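Local coordinates for oligopeptide-binding protein oppA (Lactococcus lactis, PDB 3DRF) that captures extracellular oligopeptides in a voluminous cavity as the binding subunit of the OppABCDF ABC transporter, which takes them into the cell, at residues T58-S63 with G67-L72. Sequence-based numbering, arbitrary orientation.
Sequences TFATMS and GGQDGL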
ATOM      1  N   THR A  58      -4.538   1.761   7.096  1.00  7.19           N
ATOM      2  CA  THR A  58      -5.400   2.212   8.218  1.00  7.94           C
ATOM      3  C   THR A  58      -4.678   3.301   9.036  1.00  7.73           C
ATOM      4  O   THR A  58      -5.131   4.397   9.148  1.00  8.10           O
ATOM      5  CB  THR A  58      -5.752   1.023   9.091  1.00  7.96           C
ATOM      6  OG1 THR A  58      -6.547   0.128   8.323  1.00 10.43           O
ATOM      7  CG2 THR A  58      -6.595   1.450  10.303  1.00  9.37           C
ATOM      8  N   PHE A  59      -3.510   2.983   9.554  1.00  7.63           N
ATOM      9  CA  PHE A  59      -2.805   3.983  10.362  1.00  8.16           C
ATOM     10  C   PHE A  59      -2.220   5.129   9.496  1.00  8.15           C
ATOM     11  O   PHE A  59      -2.221   6.274   9.895  1.00  8.45           O
ATOM     12  CB  PHE A  59      -1.706   3.385  11.271  1.00  8.27           C
ATOM     13  CG  PHE A  59      -1.272   4.399  12.255  1.00  8.44           C
ATOM     14  CD1 PHE A  59      -2.112   4.782  13.250  1.00 10.05           C
ATOM     15  CD2 PHE A  59      -0.116   5.140  12.006  1.00  9.66           C
ATOM     16  CE1 PHE A  59      -1.720   5.845  14.113  1.00 11.40           C
ATOM     17  CE2 PHE A  59       0.222   6.157  12.849  1.00 11.16           C
ATOM     18  CZ  PHE A  59      -0.523   6.489  13.840  1.00 11.15           C
ATOM     19  N   ALA A  60      -1.756   4.812   8.294  1.00  8.22           N
ATOM     20  CA  ALA A  60      -1.297   5.872   7.406  1.00  8.57           C
ATOM     21  C   ALA A  60      -2.391   6.940   7.225  1.00  8.33           C
ATOM     22  O   ALA A  60      -2.143   8.055   7.301  1.00  8.77           O
ATOM     23  CB  ALA A  60      -0.884   5.292   6.037  1.00  9.24           C
ATOM     24  N   THR A  61      -3.626   6.485   7.066  1.00  7.97           N
ATOM     25  CA  THR A  61      -4.757   7.404   6.919  1.00  8.18           C
ATOM     26  C   THR A  61      -5.050   8.163   8.237  1.00  7.97           C
ATOM     27  O   THR A  61      -5.170   9.341   8.229  1.00  8.37           O
ATOM     28  CB  THR A  61      -5.996   6.680   6.445  1.00  8.18           C
ATOM     29  OG1 THR A  61      -5.735   6.117   5.156  1.00 10.01           O
ATOM     30  CG2 THR A  61      -7.145   7.665   6.296  1.00  9.45           C
ATOM     31  N   MET A  62      -5.103   7.455   9.342  1.00  7.24           N
ATOM     32  CA  MET A  62      -5.332   8.084  10.679  1.00  7.34           C
ATOM     33  C   MET A  62      -4.266   9.091  11.112  1.00  7.08           C
ATOM     34  O   MET A  62      -4.564   9.950  11.874  1.00  7.77           O
ATOM     35  CB  MET A  62      -5.507   6.995  11.748  1.00  7.13           C
ATOM     36  CG  MET A  62      -6.727   6.084  11.488  1.00  7.99           C
ATOM     37  SD  MET A  62      -6.966   4.835  12.799  1.00  9.10           S
ATOM     38  CE  MET A  62      -7.702   5.838  14.113  1.00 10.00           C
ATOM     39  N   SER A  63      -3.056   8.959  10.559  1.00  7.41           N
ATOM     40  CA  SER A  63      -1.955   9.890  10.804  1.00  7.44           C
ATOM     41  C   SER A  63      -2.075  11.227  10.051  1.00  7.29           C
ATOM     42  O   SER A  63      -1.290  12.082  10.255  1.00  8.19           O
ATOM     43  CB  SER A  63      -0.590   9.241  10.463  1.00  7.56           C
ATOM     44  OG  SER A  63      -0.376   9.178   9.051  1.00  7.94           O
ATOM     45  N   GLY A  67       0.378  15.058   9.867  1.00  6.65           N
ATOM     46  CA  GLY A  67       1.354  15.200   8.804  1.00  7.10           C
ATOM     47  C   GLY A  67       1.469  13.954   7.929  1.00  7.17           C
ATOM     48  O   GLY A  67       2.257  13.955   7.046  1.00  7.44           O
ATOM     49  N   GLY A  68       0.665  12.932   8.151  1.00  6.76           N
ATOM     50  CA  GLY A  68       0.707  11.729   7.297  1.00  7.46           C
ATOM     51  C   GLY A  68       2.035  10.965   7.361  1.00  7.64           C
ATOM     52  O   GLY A  68       2.599  10.625   6.373  1.00  8.83           O
ATOM     53  N   GLN A  69       2.514  10.805   8.574  1.00  6.93           N
ATOM     54  CA  GLN A  69       3.870  10.228   8.885  1.00  6.30           C
ATOM     55  C   GLN A  69       4.986  11.119   8.296  1.00  6.56           C
ATOM     56  O   GLN A  69       5.966  10.678   7.810  1.00  6.02           O
ATOM     57  CB  GLN A  69       3.937   8.744   8.457  1.00  6.77           C
ATOM     58  CG  GLN A  69       2.893   7.914   9.180  1.00  7.37           C
ATOM     59  CD  GLN A  69       2.659   6.542   8.544  1.00  7.52           C
ATOM     60  OE1 GLN A  69       2.607   5.554   9.218  1.00 10.89           O
ATOM     61  NE2 GLN A  69       2.571   6.521   7.247  1.00  7.67           N
ATOM     62  N   ASP A  70       4.750  12.411   8.452  1.00  6.13           N
ATOM     63  CA  ASP A  70       5.729  13.479   8.228  1.00  6.62           C
ATOM     64  C   ASP A  70       6.254  13.571   6.779  1.00  6.59           C
ATOM     65  O   ASP A  70       7.396  13.702   6.490  1.00  6.54           O
ATOM     66  CB  ASP A  70       6.833  13.427   9.312  1.00  7.09           C
ATOM     67  CG  ASP A  70       6.238  13.605  10.703  1.00  6.98           C
ATOM     68  OD1 ASP A  70       5.363  14.476  10.808  1.00  7.44           O
ATOM     69  OD2 ASP A  70       6.626  12.897  11.580  1.00  7.26           O
ATOM     70  N   GLY A  71       5.270  13.529   5.907  1.00  7.21           N
ATOM     71  CA  GLY A  71       5.480  13.817   4.497  1.00  6.86           C
ATOM     72  C   GLY A  71       5.953  15.242   4.269  1.00  6.79           C
ATOM     73  O   GLY A  71       5.535  16.162   4.973  1.00  8.02           O
ATOM     74  N   LEU A  72       6.840  15.420   3.295  1.00  6.95           N
ATOM     75  CA  LEU A  72       7.523  16.708   3.070  1.00  6.59           C
ATOM     76  C   LEU A  72       7.003  17.581   1.921  1.00  6.88           C
ATOM     77  O   LEU A  72       7.129  18.748   1.985  1.00  8.00           O
ATOM     78  CB  LEU A  72       9.026  16.449   2.797  1.00  6.58           C
ATOM     79  CG  LEU A  72       9.840  15.986   3.997  1.00  6.82           C
ATOM     80  CD1 LEU A  72      11.228  15.674   3.522  1.00  8.95           C
ATOM     81  CD2 LEU A  72       9.852  17.101   5.137  1.00  7.72           C
TER
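Gly68 N donates to Ser63 O close to where helix 57-62 gives way to the loop, a 3.0 Å bond that draws the following loop back against the helix. Glycines suit this turn: Gly67 has a positive phi at which a CB would jam against the preceding carbonyl, while the positive phi of Gly68 is also one that glycine adopts easily. Ser63 suits the junction because its CB points toward the loop while its small hydroxyl can still reach back to the helix. With OG between the backbone N and the carbonyl carbon (chi1 76°), the hydroxyl donates to Ala60 O at 2.7 Å, satisfying a carbonyl near the helix end. The same OG packs 3.5 Å from Gln69 CG. Gln69 is long enough to span from Ser63 to Phe59: its extended chain runs back along the helix, the amide passing beside the small methyl of Ala60. Phe59, with CG anti to the backbone N (chi1 -167°), brings its ring edge near CD2 to this amide, the planes 59° apart, and also packs edge-to-face with Trp49. Replacing Gln69 with an alanine would probably open a gap beside Ala60 and the Phe59 edge and leave Ser63 CB and OG less covered. Ala60 touches a polar side chain of the bound peptide, which places this helix-to-loop turn at the cavity wall of this Venus-flytrap binding protein. Met62 packs against strands 34-40, 234-239 and 252-258 of a mixed sheet, and its carbonyl is hydrogen-bonded to Tyr237 OH; Asp70 OD1 is hydrogen-bonded to Thr221 OG1, and the loop leads on to strand 74-75.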